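PDB 2WAD: penicillin-binding protein 2B from Streptococcus pneumoniae, which cross-links peptides of adjacent glycan strands in cell-wall peptidoglycan as a transpeptidase of the elongation machinery and is a target of beta-lactam antibiotics. Local coordinates for residues 392-397 and 582-587; 430-435 and 440-445. One frame throughout, in Å; residues are numbered along the deposited sequence.

Contact 1 of 2, residues 392-397 and 582-587; sequences TISSGW and AILHQG. Unlike the reference sequence in segment 582-587: Ala582 (reference Ser).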
loop_
_atom_site.group_PDB
_atom_site.type_symbol
_atom_site.label_atom_id
_atom_site.label_comp_id
_atom_site.label_asym_id
_atom_site.label_seq_id
_atom_site.Cartn_x
_atom_site.Cartn_y
_atom_site.Cartn_z
ATOM N N THR A 392 -13.335 -16.360 17.991
ATOM C CA THR A 392 -14.321 -17.451 18.002
ATOM C C THR A 392 -15.187 -17.477 19.246
ATOM O O THR A 392 -16.391 -17.721 19.152
ATOM C CB THR A 392 -13.653 -18.826 17.905
ATOM O OG1 THR A 392 -12.752 -18.819 16.789
ATOM C CG2 THR A 392 -14.707 -19.891 17.704
ATOM N N ILE A 393 -14.566 -17.275 20.408
ATOM C CA ILE A 393 -15.311 -17.080 21.637
ATOM C C ILE A 393 -16.255 -15.884 21.514
ATOM O O ILE A 393 -17.395 -15.930 21.978
ATOM C CB ILE A 393 -14.373 -16.950 22.864
ATOM C CG1 ILE A 393 -13.517 -18.212 23.008
ATOM C CG2 ILE A 393 -15.161 -16.854 24.164
ATOM C CD1 ILE A 393 -12.394 -18.107 24.061
ATOM N N SER A 394 -15.790 -14.785 20.933
ATOM C CA SER A 394 -16.673 -13.632 20.774
ATOM C C SER A 394 -17.944 -14.046 19.999
ATOM O O SER A 394 -19.061 -13.677 20.350
ATOM C CB SER A 394 -15.963 -12.504 20.029
ATOM O OG SER A 394 -14.833 -12.025 20.739
ATOM N N SER A 395 -17.761 -14.808 18.934
ATOM C CA SER A 395 -18.874 -15.275 18.128
ATOM C C SER A 395 -19.831 -16.136 18.952
ATOM O O SER A 395 -21.032 -16.102 18.716
ATOM C CB SER A 395 -18.359 -16.030 16.906
ATOM O OG SER A 395 -19.342 -16.066 15.886
ATOM N N GLY A 396 -19.288 -16.899 19.902
ATOM C CA GLY A 396 -20.066 -17.656 20.869
ATOM C C GLY A 396 -20.956 -16.782 21.743
ATOM O O GLY A 396 -22.112 -17.115 21.974
ATOM N N TRP A 397 -20.426 -15.674 22.252
ATOM C CA TRP A 397 -21.236 -14.726 23.004
ATOM C C TRP A 397 -22.318 -14.068 22.129
ATOM O O TRP A 397 -23.461 -13.987 22.565
ATOM C CB TRP A 397 -20.359 -13.648 23.654
ATOM C CG TRP A 397 -19.546 -14.150 24.816
ATOM C CD1 TRP A 397 -19.972 -14.999 25.800
ATOM C CD2 TRP A 397 -18.188 -13.835 25.123
ATOM N NE1 TRP A 397 -18.972 -15.229 26.696
ATOM C CE2 TRP A 397 -17.859 -14.536 26.301
ATOM C CE3 TRP A 397 -17.212 -13.029 24.517
ATOM C CZ2 TRP A 397 -16.591 -14.469 26.883
ATOM C CZ3 TRP A 397 -15.949 -12.966 25.089
ATOM C CH2 TRP A 397 -15.650 -13.685 26.263
ATOM N N ALA A 582 -13.711 -7.968 28.969
ATOM C CA ALA A 582 -12.851 -8.062 30.144
ATOM C C ALA A 582 -12.394 -9.515 30.326
ATOM O O ALA A 582 -11.280 -9.776 30.759
ATOM C CB ALA A 582 -13.571 -7.517 31.388
ATOM N N ILE A 583 -13.237 -10.467 29.932
ATOM C CA ILE A 583 -12.842 -11.864 29.943
ATOM C C ILE A 583 -11.739 -12.130 28.918
ATOM O O ILE A 583 -10.765 -12.794 29.232
ATOM C CB ILE A 583 -14.045 -12.783 29.783
ATOM C CG1 ILE A 583 -14.877 -12.708 31.066
ATOM C CG2 ILE A 583 -13.615 -14.244 29.576
ATOM C CD1 ILE A 583 -16.381 -12.943 30.853
ATOM N N LEU A 584 -11.848 -11.588 27.708
ATOM C CA LEU A 584 -10.774 -11.756 26.734
ATOM C C LEU A 584 -9.460 -11.182 27.266
ATOM O O LEU A 584 -8.434 -11.826 27.126
ATOM C CB LEU A 584 -11.113 -11.099 25.395
ATOM C CG LEU A 584 -12.385 -11.577 24.677
ATOM C CD1 LEU A 584 -12.537 -10.849 23.325
ATOM C CD2 LEU A 584 -12.482 -13.119 24.519
ATOM N N HIS A 585 -9.497 -9.969 27.825
ATOM C CA HIS A 585 -8.338 -9.317 28.444
ATOM C C HIS A 585 -7.672 -10.135 29.565
ATOM O O HIS A 585 -6.450 -10.110 29.711
ATOM C CB HIS A 585 -8.736 -7.931 28.975
ATOM C CG HIS A 585 -8.907 -6.884 27.911
ATOM N ND1 HIS A 585 -9.132 -5.557 28.202
ATOM C CD2 HIS A 585 -8.868 -6.962 26.561
ATOM C CE1 HIS A 585 -9.226 -4.864 27.081
ATOM N NE2 HIS A 585 -9.065 -5.694 26.067
ATOM N N GLN A 586 -8.465 -10.860 30.349
ATOM C CA GLN A 586 -7.927 -11.702 31.426
ATOM C C GLN A 586 -7.285 -12.949 30.817
ATOM O O GLN A 586 -6.236 -13.393 31.277
ATOM C CB GLN A 586 -9.021 -12.074 32.450
ATOM C CG GLN A 586 -8.567 -12.851 33.690
ATOM C CD GLN A 586 -7.641 -12.061 34.627
ATOM O OE1 GLN A 586 -7.698 -10.833 34.691
ATOM N NE2 GLN A 586 -6.789 -12.769 35.363
ATOM N N GLY A 587 -7.887 -13.504 29.770
ATOM C CA GLY A 587 -7.263 -14.630 29.090
ATOM C C GLY A 587 -5.910 -14.300 28.478
ATOM O O GLY A 587 -4.945 -15.042 28.648
#
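Trp397 reaches out from helix 389-398 and meets Leu584 and Ile583 of helix 578-593 with the six-membered part of its indole. Leu584 and Trp397 run alongside each other, pointing opposite ways: Leu584 CG sits at the ring edge, in plane, 3.8 Å from Trp397 CZ3, while Leu584 CD2 comes in obliquely to 3.5 Å from the same CZ3. Ile583 approaches at a slant, and its CG2 stands at the rim near the ring plane, 3.9 Å from Trp397 CH2. With CG1 of Ile583 beside the backbone N (chi1 -70°), the CG2 branch is the one turned to the indole. One face of the indole is taken within its own helix by Ile393, whose CG2 lies 3.8 Å above the plane, offset toward the rim. Trp397 NE1 donates to Gly404 O, a bond that limits rotation of the ring about chi2. The other branch of Leu584, CD1, rests 3.7 Å from Ser394 OG; this hydroxyl is hydrogen-bonded to Ala390 O and Tyr485 OH. The axes of segments 392-397 and 582-587 come no closer than 11.5 Å, at 155°, a spacing spanned by large side chains. This is apolar packing of two nearly antiparallel helices in the helical part of the transpeptidase domain.

Contact 2 of 2, residues 430-435 and 440-445; sequences GSFPIT and LEYSSN
Two aromatic rings and an isoleucine meet here: Ile434 CD1 and Phe432 CE2 both approach the Tyr442 ring at a slant, neither squarely over a face nor at the rim. The rings are only loosely in touch, Phe432 CE2 standing 4.4 Å from Tyr442 CE2. Closer contact comes from Ile434, whose CD1 is 3.5 Å from Tyr442 CD2 as the two side chains run alongside, pointing opposite ways. With CG1 anti to the backbone N (chi1 -163°) and chi2 also extended, Ile434 CD1 also reaches Ser444 CB, 3.7 Å away. The hydroxyl of Ser444 is occupied elsewhere, pairing with Asp410 OD2 and capping Tyr447 N at the start of helix 445-455. A Schellman motif, with Ser443 at positive phi, ends helix 436-442 just before this. Ser443 OG is hydrogen-bonded to Ser386 OG and Lys615 NZ; Ser443 and Asn445 probably form the SxN motif of penicillin-binding proteins, Ser386 being the probable acyl-ester serine. Strand 432-434 pairs antiparallel with strand 408-410 and leads through the N-cap Thr435 into helix 436-442, so the strand lies against the turn between that helix and helix 445-455.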
loop_
_atom_site.group_PDB
_atom_site.type_symbol
_atom_site.label_atom_id
_atom_site.label_comp_id
_atom_site.label_asym_id
_atom_site.label_seq_id
_atom_site.Cartn_x
_atom_site.Cartn_y
_atom_site.Cartn_z
ATOM N N GLY A 430 -5.934 -35.886 30.727
ATOM C CA GLY A 430 -7.300 -36.379 30.549
ATOM C C GLY A 430 -8.297 -35.296 30.160
ATOM O O GLY A 430 -7.939 -34.315 29.496
ATOM N N SER A 431 -9.549 -35.487 30.571
ATOM C CA SER A 431 -10.617 -34.503 30.373
ATOM C C SER A 431 -10.814 -33.688 31.645
ATOM O O SER A 431 -10.668 -34.194 32.759
ATOM C CB SER A 431 -11.930 -35.214 30.043
ATOM O OG SER A 431 -11.783 -35.884 28.809
ATOM N N PHE A 432 -11.141 -32.414 31.484
ATOM C CA PHE A 432 -11.208 -31.542 32.639
ATOM C C PHE A 432 -12.011 -30.289 32.317
ATOM O O PHE A 432 -12.134 -29.891 31.160
ATOM C CB PHE A 432 -9.792 -31.184 33.133
ATOM C CG PHE A 432 -8.934 -30.539 32.089
ATOM C CD1 PHE A 432 -8.078 -31.304 31.304
ATOM C CD2 PHE A 432 -9.003 -29.168 31.866
ATOM C CE1 PHE A 432 -7.294 -30.720 30.310
ATOM C CE2 PHE A 432 -8.220 -28.569 30.877
ATOM C CZ PHE A 432 -7.376 -29.356 30.083
ATOM N N PRO A 433 -12.574 -29.667 33.356
ATOM C CA PRO A 433 -13.311 -28.424 33.187
ATOM C C PRO A 433 -12.369 -27.270 32.857
ATOM O O PRO A 433 -11.215 -27.262 33.307
ATOM C CB PRO A 433 -13.993 -28.223 34.542
ATOM C CG PRO A 433 -13.132 -28.975 35.515
ATOM C CD PRO A 433 -12.446 -30.082 34.762
ATOM N N ILE A 434 -12.869 -26.336 32.047
ATOM C CA ILE A 434 -12.102 -25.200 31.544
ATOM C C ILE A 434 -13.037 -24.000 31.296
ATOM O O ILE A 434 -14.072 -24.126 30.645
ATOM C CB ILE A 434 -11.288 -25.625 30.276
ATOM C CG1 ILE A 434 -10.188 -24.621 29.977
ATOM C CG2 ILE A 434 -12.162 -25.802 29.031
ATOM C CD1 ILE A 434 -9.234 -25.078 28.871
ATOM N N THR A 435 -12.691 -22.845 31.859
ATOM C CA THR A 435 -13.388 -21.586 31.613
ATOM C C THR A 435 -12.906 -20.902 30.333
ATOM O O THR A 435 -12.002 -21.378 29.643
ATOM C CB THR A 435 -13.163 -20.579 32.761
ATOM O OG1 THR A 435 -11.777 -20.199 32.820
ATOM C CG2 THR A 435 -13.646 -21.129 34.122
ATOM N N LEU A 440 -8.308 -19.683 26.682
ATOM C CA LEU A 440 -7.322 -18.826 26.021
ATOM C C LEU A 440 -5.912 -19.097 26.561
ATOM O O LEU A 440 -4.955 -19.238 25.782
ATOM C CB LEU A 440 -7.723 -17.354 26.149
ATOM C CG LEU A 440 -8.922 -16.916 25.286
ATOM C CD1 LEU A 440 -9.436 -15.532 25.624
ATOM C CD2 LEU A 440 -8.605 -16.953 23.801
ATOM N N GLU A 441 -5.808 -19.215 27.888
ATOM C CA GLU A 441 -4.513 -19.461 28.550
ATOM C C GLU A 441 -3.806 -20.714 28.033
ATOM O O GLU A 441 -2.592 -20.670 27.769
ATOM C CB GLU A 441 -4.642 -19.513 30.074
ATOM C CG GLU A 441 -3.334 -19.789 30.809
ATOM C CD GLU A 441 -3.490 -19.802 32.338
ATOM O OE1 GLU A 441 -4.609 -19.563 32.843
ATOM O OE2 GLU A 441 -2.486 -20.050 33.044
ATOM N N TYR A 442 -4.585 -21.784 27.836
ATOM C CA TYR A 442 -4.079 -23.083 27.390
ATOM C C TYR A 442 -4.145 -23.342 25.890
ATOM O O TYR A 442 -3.573 -24.318 25.384
ATOM C CB TYR A 442 -4.835 -24.220 28.075
ATOM C CG TYR A 442 -4.999 -24.109 29.565
ATOM C CD1 TYR A 442 -4.124 -23.356 30.342
ATOM C CD2 TYR A 442 -6.036 -24.781 30.206
ATOM C CE1 TYR A 442 -4.299 -23.258 31.726
ATOM C CE2 TYR A 442 -6.205 -24.700 31.580
ATOM C CZ TYR A 442 -5.347 -23.932 32.335
ATOM O OH TYR A 442 -5.559 -23.863 33.704
ATOM N N SER A 443 -4.836 -22.459 25.177
ATOM C CA SER A 443 -5.068 -22.635 23.749
ATOM C C SER A 443 -5.870 -23.898 23.476
ATOM O O SER A 443 -5.501 -24.710 22.635
ATOM C CB SER A 443 -3.764 -22.610 22.939
ATOM O OG SER A 443 -3.998 -22.221 21.580
ATOM N N SER A 444 -6.966 -24.053 24.205
ATOM C CA SER A 444 -7.809 -25.233 24.064
ATOM C C SER A 444 -8.552 -25.240 22.734
ATOM O O SER A 444 -9.326 -24.316 22.444
ATOM C CB SER A 444 -8.836 -25.253 25.201
ATOM O OG SER A 444 -9.866 -26.170 24.901
ATOM N N ASN A 445 -8.343 -26.278 21.932
ATOM C CA ASN A 445 -9.225 -26.493 20.783
ATOM C C ASN A 445 -10.630 -26.981 21.178
ATOM O O ASN A 445 -11.594 -26.681 20.477
ATOM C CB ASN A 445 -8.618 -27.472 19.773
ATOM C CG ASN A 445 -7.512 -26.861 18.919
ATOM O OD1 ASN A 445 -7.401 -25.640 18.745
ATOM N ND2 ASN A 445 -6.698 -27.734 18.337
#

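Overall arrangement
The two contacts lie side by side in the transpeptidase domain, their centres 14 Å apart. In chain order helix 389-398 comes first, then strand 432-434 and the turn after helix 436-442, and finally helix 578-593; contact 2 thus falls between the two halves of contact 1. Leu440 joins them: its CG lies 3.9 Å from Ile393 CD1 and its CD1 lies 4.0 Å from Leu584 CD2, placing helix 436-442 against both helices of contact 1. Helix 389-398 begins with Lys389, whose NZ bonds to Ser443 O and Asn445 OD1. The shared packing therefore connects the helical core with the active-site region, which comparison of drug-sensitive and drug-resistant structures shows to be highly flexible.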